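Local structure of type III effector NopAA (Sinorhizobium fredii USDA 257, 6SDU) at residues K82-S85 / S86-T89. The protein hydrolyses xyloglucan as a type III effector of a symbiotic bacterium, through a glycoside hydrolase family 12 domain with probable cellulase activity. Residues are numbered along the deposited sequence; the frame is centred on the assembly and turned at random.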
# COMPACT_ATOMS: atom_id res chain seq x y z
N LYS A 82 3.95 -16.92 -8.10
CA LYS A 82 4.00 -18.25 -7.52
C LYS A 82 2.71 -18.52 -6.75
O LYS A 82 2.17 -17.61 -6.13
CB LYS A 82 5.19 -18.40 -6.55
CG LYS A 82 6.55 -18.34 -7.20
CD LYS A 82 7.70 -18.29 -6.19
CE LYS A 82 7.37 -19.05 -4.92
NZ LYS A 82 8.02 -20.39 -4.88
N PRO A 83 2.22 -19.77 -6.78
CA PRO A 83 1.09 -20.13 -5.91
C PRO A 83 1.46 -20.02 -4.45
O PRO A 83 2.60 -20.28 -4.04
CB PRO A 83 0.80 -21.59 -6.28
CG PRO A 83 1.43 -21.79 -7.61
CD PRO A 83 2.66 -20.92 -7.59
N LEU A 84 0.47 -19.63 -3.64
CA LEU A 84 0.70 -19.49 -2.21
C LEU A 84 1.27 -20.77 -1.61
O LEU A 84 2.17 -20.72 -0.76
CB LEU A 84 -0.60 -19.11 -1.52
CG LEU A 84 -0.50 -18.81 -0.04
CD1 LEU A 84 0.58 -17.74 0.23
CD2 LEU A 84 -1.86 -18.34 0.38
N SER A 85 0.78 -21.92 -2.07
CA SER A 85 1.21 -23.20 -1.52
C SER A 85 2.68 -23.50 -1.82
O SER A 85 3.35 -24.16 -1.02
CB SER A 85 0.31 -24.32 -2.06
OG SER A 85 0.36 -24.38 -3.48
N SER A 86 3.20 -23.00 -2.94
CA SER A 86 4.60 -23.25 -3.29
C SER A 86 5.56 -22.31 -2.57
O SER A 86 6.78 -22.47 -2.70
CB SER A 86 4.80 -23.16 -4.80
OG SER A 86 4.73 -21.81 -5.25
N ILE A 87 5.05 -21.31 -1.85
CA ILE A 87 5.89 -20.30 -1.22
C ILE A 87 6.34 -20.79 0.15
O ILE A 87 5.52 -21.17 1.00
CB ILE A 87 5.15 -18.96 -1.11
CG1 ILE A 87 4.95 -18.34 -2.49
CG2 ILE A 87 5.90 -17.99 -0.20
CD1 ILE A 87 3.78 -17.37 -2.59
N ASN A 88 7.65 -20.72 0.39
CA ASN A 88 8.25 -21.04 1.68
C ASN A 88 8.48 -19.80 2.54
O ASN A 88 8.30 -19.84 3.76
CB ASN A 88 9.58 -21.77 1.49
CG ASN A 88 9.48 -22.96 0.53
OD1 ASN A 88 8.79 -23.94 0.81
ND2 ASN A 88 10.16 -22.86 -0.62
N THR A 89 8.89 -18.69 1.91
CA THR A 89 9.10 -17.43 2.61
C THR A 89 8.66 -16.27 1.73
O THR A 89 9.10 -16.17 0.58
CB THR A 89 10.59 -17.26 2.97
OG1 THR A 89 10.95 -18.19 4.00
CG2 THR A 89 10.87 -15.85 3.43
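K82 reaches over the turn that follows its own strand and shows how a long side chain can be spent on a tight corner of the backbone. Its CB lies beside OG of S86, 3.7 Å away, with CG1 of I87 slightly farther off. CG and CD carry the chain outward, and bends at chi3 (32°) and chi4 then fold the end back over the turn. There CE rests on CG1 of I87 at 3.5 Å, the two side chains crossing at a slant. At the tip, NZ donates to the carbonyl O of S86 over 3.3 Å, arriving from above the carbonyl plane, a long bond off the lone pairs, by which the ammonium group bridges from the strand end to S86 in the turn.

The corner itself is built round the carbonyl O of P83. OG of S86, placed between its own backbone N and carbonyl carbon (chi1 73°), turns back to donate to this oxygen at 2.9 Å, in the carbonyl plane and on a lone pair. The backbone N of S86 adds a weak bond to the same acceptor, and the I87 N-H donates to the O of L84, N to O 3.1 Å. These two backbone bonds close overlapping type I beta turns, 83-86 and 84-87, after which I87 runs extended. I87 is buried; its CG1 and CD1 lie against the O of P83, CG1 at 3.4 Å, and CD1 meets CD1 of L84 more loosely at 4.3 Å.

OG of S85 is taken up outside the turn, by the carboxylate of D206. The turn links strand 72-83, of the nine-stranded sheet, to strand 90-97, of the six-stranded sheet, in the family 12 beta-sandwich; helix 191-200 reaches the connection through K192, which bonds to the O of N88.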